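Local coordinates for protein metagenomic carboxyl esterase MGS0156 (Uncultured organism, PDB 5D8M) that probably hydrolyses carboxylic ester bonds as a serine esterase of the alpha/beta-hydrolase type, at residues Leu91-Leu95 against His157-Ala161; Ser103-Asp109 against Val302-Ser307. All blocks are in the same frame, centred on the assembly; numbering follows the deposited sequence. Where two conformers were deposited one is given.

Interaction 1. Residues Leu91-Leu95 against His157-Ala161; sequences LVPGL and HSKGA
Two neighbouring parallel strands of the central sheet, 87-92 and 151-157, run out side by side here, and the loop after the first packs against the tight turn that leads from the second into helix 159-170. The last sheet bond is H157 N to V92 O, 3.0 Å with an N-H...O angle of 152°. Beyond it the chain 93-95 passes over the turn, G94 CA coming within 4.2 Å of K159 CA. S158 sits at the apex with phi/psi 57/-126, a strained positive-phi conformation, and G160 N closes the turn on H157 O (2.8 Å). This is the nucleophile elbow of alpha/beta hydrolases, in a T-H-S-K-G version of the G-X-S-X-G motif. S158 OG makes a weak hydrogen bond to H299 NE2, consistent with a catalytic serine-histidine pair, while the loop 93-95 occupies the position that usually forms part of the oxyanion hole in this fold. Both glycines are sterically needed: an ideal CB on G94 would lie 2.6 Å from S158 CB, and one on G160 2.3 Å from V92 O. Thus G160 CA fits directly against P93 O (3.1 Å) and V92 CG1 (3.8 Å; V92 chi1 t). K159 extends (t, t, t, m) past L95, its CD 4.1 Å from L95 CD1, and its NZ reaches D163 and W130 O. H157, chi1 t, turns its ring away; its ND1 meets a water at 2.7 Å that accepts from G94 N at 2.9 Å, and its NE2 bonds H299 O.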
# COMPACT_ATOMS: atom_id res chain seq x y z
N LEU A 91 -9.90 -0.82 -4.23
CA LEU A 91 -8.60 -0.20 -4.38
C LEU A 91 -8.62 1.23 -3.85
O LEU A 91 -9.41 2.02 -4.28
CB LEU A 91 -8.18 -0.20 -5.85
CG LEU A 91 -8.32 -1.52 -6.61
CD1 LEU A 91 -8.10 -1.33 -8.14
CD2 LEU A 91 -7.33 -2.52 -6.03
N VAL A 92 -7.74 1.53 -2.90
CA VAL A 92 -7.69 2.85 -2.32
C VAL A 92 -6.28 3.40 -2.45
O VAL A 92 -5.35 2.86 -1.83
CB VAL A 92 -8.09 2.84 -0.84
CG1 VAL A 92 -8.11 4.24 -0.27
CG2 VAL A 92 -9.46 2.14 -0.66
N PRO A 93 -6.11 4.50 -3.21
CA PRO A 93 -4.78 5.06 -3.44
C PRO A 93 -4.33 6.00 -2.35
O PRO A 93 -5.07 6.25 -1.41
CB PRO A 93 -4.94 5.82 -4.76
CG PRO A 93 -6.33 6.32 -4.68
CD PRO A 93 -7.13 5.19 -4.02
N GLY A 94 -3.14 6.57 -2.52
CA GLY A 94 -2.53 7.40 -1.50
C GLY A 94 -2.36 8.88 -1.81
O GLY A 94 -3.11 9.47 -2.58
N LEU A 95 -1.36 9.48 -1.16
CA LEU A 95 -1.09 10.89 -1.24
C LEU A 95 -0.79 11.31 -2.68
O LEU A 95 0.04 10.69 -3.34
CB LEU A 95 0.10 11.25 -0.33
CG LEU A 95 0.39 12.73 -0.08
CD1 LEU A 95 -0.74 13.33 0.74
CD2 LEU A 95 1.72 12.89 0.64
N HIS A 157 -2.81 1.50 -1.03
CA HIS A 157 -1.44 1.90 -1.29
C HIS A 157 -1.12 3.16 -0.50
O HIS A 157 -1.94 4.10 -0.44
CB HIS A 157 -1.23 2.13 -2.81
CG HIS A 157 0.16 2.59 -3.18
ND1 HIS A 157 0.39 3.78 -3.83
CD2 HIS A 157 1.37 2.00 -3.01
CE1 HIS A 157 1.69 3.91 -4.05
NE2 HIS A 157 2.30 2.84 -3.57
N SER A 158 0.06 3.17 0.13
CA SER A 158 0.56 4.37 0.78
C SER A 158 -0.42 4.92 1.84
O SER A 158 -0.87 4.22 2.73
CB SER A 158 0.83 5.42 -0.30
OG SER A 158 1.54 6.54 0.22
N LYS A 159 -0.78 6.19 1.69
CA LYS A 159 -1.72 6.81 2.63
C LYS A 159 -3.12 6.16 2.60
O LYS A 159 -3.90 6.25 3.56
CB LYS A 159 -1.83 8.32 2.35
CG LYS A 159 -2.72 9.08 3.35
CD LYS A 159 -2.60 10.59 3.18
CE LYS A 159 -3.79 11.31 3.84
NZ LYS A 159 -5.08 10.99 3.09
N GLY A 160 -3.44 5.50 1.48
CA GLY A 160 -4.73 4.83 1.36
C GLY A 160 -4.96 3.79 2.44
O GLY A 160 -6.09 3.56 2.89
N ALA A 161 -3.87 3.16 2.87
CA ALA A 161 -3.96 2.15 3.90
C ALA A 161 -4.47 2.73 5.20
O ALA A 161 -5.27 2.11 5.89
CB ALA A 161 -2.59 1.47 4.11
O HOH W 1 -1.44 5.56 -4.68

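Interaction 2. Residues Ser103-Asp109 against Val302-Ser307; sequences SSLLFDD and VAMPFS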
# COMPACT_ATOMS: atom_id res chain seq x y z
N SER A 103 -2.34 10.54 -15.55
CA SER A 103 -1.16 9.75 -15.89
C SER A 103 -1.20 8.37 -15.24
O SER A 103 -0.58 7.43 -15.75
CB SER A 103 0.12 10.48 -15.44
OG SER A 103 0.09 11.83 -15.84
N SER A 104 -1.88 8.25 -14.11
CA SER A 104 -1.80 7.01 -13.34
C SER A 104 -3.00 6.76 -12.45
O SER A 104 -3.40 7.66 -11.72
CB SER A 104 -0.53 7.02 -12.46
OG SER A 104 -0.38 5.79 -11.75
N LEU A 105 -3.56 5.56 -12.53
CA LEU A 105 -4.60 5.11 -11.62
C LEU A 105 -4.13 3.84 -10.94
O LEU A 105 -3.53 2.99 -11.60
CB LEU A 105 -5.92 4.84 -12.37
CG LEU A 105 -6.52 6.05 -13.07
CD1 LEU A 105 -7.72 5.61 -13.94
CD2 LEU A 105 -6.94 7.08 -12.00
N LEU A 106 -4.44 3.70 -9.65
CA LEU A 106 -3.95 2.60 -8.83
C LEU A 106 -4.19 1.23 -9.48
O LEU A 106 -5.31 0.91 -9.86
CB LEU A 106 -4.61 2.64 -7.45
CG LEU A 106 -4.13 1.57 -6.45
CD1 LEU A 106 -2.70 1.76 -6.12
CD2 LEU A 106 -4.98 1.57 -5.18
N PHE A 107 -3.12 0.45 -9.63
CA PHE A 107 -3.20 -0.91 -10.18
C PHE A 107 -3.91 -1.00 -11.52
O PHE A 107 -4.52 -2.02 -11.85
CB PHE A 107 -3.87 -1.86 -9.17
CG PHE A 107 -2.90 -2.39 -8.13
CD1 PHE A 107 -1.85 -3.20 -8.51
CD2 PHE A 107 -3.05 -2.08 -6.78
CE1 PHE A 107 -0.94 -3.67 -7.58
CE2 PHE A 107 -2.16 -2.55 -5.83
CZ PHE A 107 -1.11 -3.36 -6.22
N ASP A 108 -3.85 0.07 -12.30
CA ASP A 108 -4.71 0.13 -13.49
C ASP A 108 -4.40 -0.99 -14.48
O ASP A 108 -5.31 -1.56 -15.07
CB ASP A 108 -4.57 1.48 -14.21
CG ASP A 108 -5.84 1.90 -14.91
OD1 ASP A 108 -6.96 1.67 -14.35
OD2 ASP A 108 -5.73 2.50 -15.99
N ASP A 109 -3.12 -1.30 -14.66
CA ASP A 109 -2.72 -2.33 -15.60
C ASP A 109 -2.89 -3.75 -15.04
O ASP A 109 -2.70 -4.73 -15.77
CB ASP A 109 -1.27 -2.09 -16.05
CG ASP A 109 -0.26 -2.03 -14.87
OD1 ASP A 109 -0.63 -1.93 -13.65
OD2 ASP A 109 0.95 -2.06 -15.21
N VAL A 302 5.42 -0.54 -7.28
CA VAL A 302 4.67 -1.66 -6.73
C VAL A 302 3.16 -1.54 -7.00
O VAL A 302 2.44 -2.54 -6.95
CB VAL A 302 4.98 -1.81 -5.20
CG1 VAL A 302 4.32 -0.66 -4.38
CG2 VAL A 302 4.56 -3.19 -4.69
N ALA A 303 2.66 -0.36 -7.37
CA ALA A 303 1.21 -0.19 -7.42
C ALA A 303 0.65 0.83 -8.41
O ALA A 303 -0.52 0.74 -8.76
CB ALA A 303 0.70 0.17 -6.01
N MSE A 304 1.45 1.81 -8.82
CA MSE A 304 0.98 2.91 -9.66
C MSE A 304 1.69 2.90 -11.00
O MSE A 304 2.86 3.30 -11.08
CB MSE A 304 1.22 4.28 -8.97
CG MSE A 304 0.34 4.53 -7.76
SE MSE A 304 -1.40 5.20 -8.28
CE MSE A 304 -0.95 7.03 -8.78
N PRO A 305 0.99 2.46 -12.07
CA PRO A 305 1.58 2.45 -13.40
C PRO A 305 1.65 3.86 -14.02
O PRO A 305 0.65 4.59 -14.00
CB PRO A 305 0.62 1.56 -14.21
CG PRO A 305 -0.72 1.73 -13.52
CD PRO A 305 -0.38 1.91 -12.06
N PHE A 306 2.81 4.22 -14.56
CA PHE A 306 2.97 5.42 -15.35
C PHE A 306 3.48 5.00 -16.72
O PHE A 306 4.56 4.41 -16.82
CB PHE A 306 3.98 6.40 -14.70
CG PHE A 306 3.49 7.05 -13.44
CD1 PHE A 306 3.58 6.40 -12.23
CD2 PHE A 306 2.99 8.35 -13.47
CE1 PHE A 306 3.12 7.01 -11.07
CE2 PHE A 306 2.55 8.97 -12.32
CZ PHE A 306 2.60 8.28 -11.11
N SER A 307 2.75 5.30 -17.79
CA SER A 307 3.23 4.88 -19.11
C SER A 307 3.07 5.92 -20.22
O SER A 307 3.56 5.72 -21.34
CB SER A 307 2.52 3.59 -19.51
OG SER A 307 1.20 3.55 -19.00
O HOH W 2 -0.77 4.61 -16.27
O HOH W 3 1.52 7.68 -17.45
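P305 is the main bump of this contact, and the turn of 103-109 is the hollow that receives it. L105 to D108 form a type II beta turn, F107 taking the positive-phi corner, with a weak D108 N to L105 O bond (3.0 Å). The proline ring slots into the concave side: P305 CD lies 3.4 Å from L105 O, and P305 CG 3.7 Å from D108 N, 3.9 Å from D108 CB and 3.7 Å from D109 OD1, whose carboxylate also forms a salt bridge with R324. Two hydrogen bonds hold the wedge in place, F107 N to A303 O and S104 OG to P305 O, both 2.8 Å. Next to the wedge, M304, present as selenomethionine, curls under the turn with SE 3.7 Å from L106 N and CE 3.3 Å from S104 OG. Each end of the contact carries a CH-pi fit: S104 CB sits over the face of F306, 3.6 Å from the ring centroid, and A303 CA lies 4.2 Å from the F107 centroid. L106 CD1 fills the side of A303, 3.8 Å from its CB. Towards the open end the surfaces part enough for water: one water donates to S103 O (2.9 Å) and P305 O (2.7 Å), another links S103 O to S307 N (2.7 Å each). Such a junction is typical of the loop layer over the carboxyl ends of the strands in an alpha/beta hydrolase, here the loops after strands 87-92 and 290-293, the second of which usually carries the catalytic histidine in this fold.

Along the chain the segments come in the order 91-95, 103-109, 157-161, 302-307, so the two contacts cross rather than nest. Interaction 1 closes a loop of 61 residues; interaction 2 starts within that loop and closes a longer one of 192, which includes the elbow and the next strands. The link between 91-95 and 103-109 holds C99, whose disulfide to C213 ties it to a later part of the chain. The contacts touch directly: L106 CD2 lies 3.5 Å from V92 C, and H157 CD2 lies 3.6 Å from A303 CB. Together they join the carboxyl ends of the adjacent strands 87-92 and 151-157 to the loop after strand 290-293.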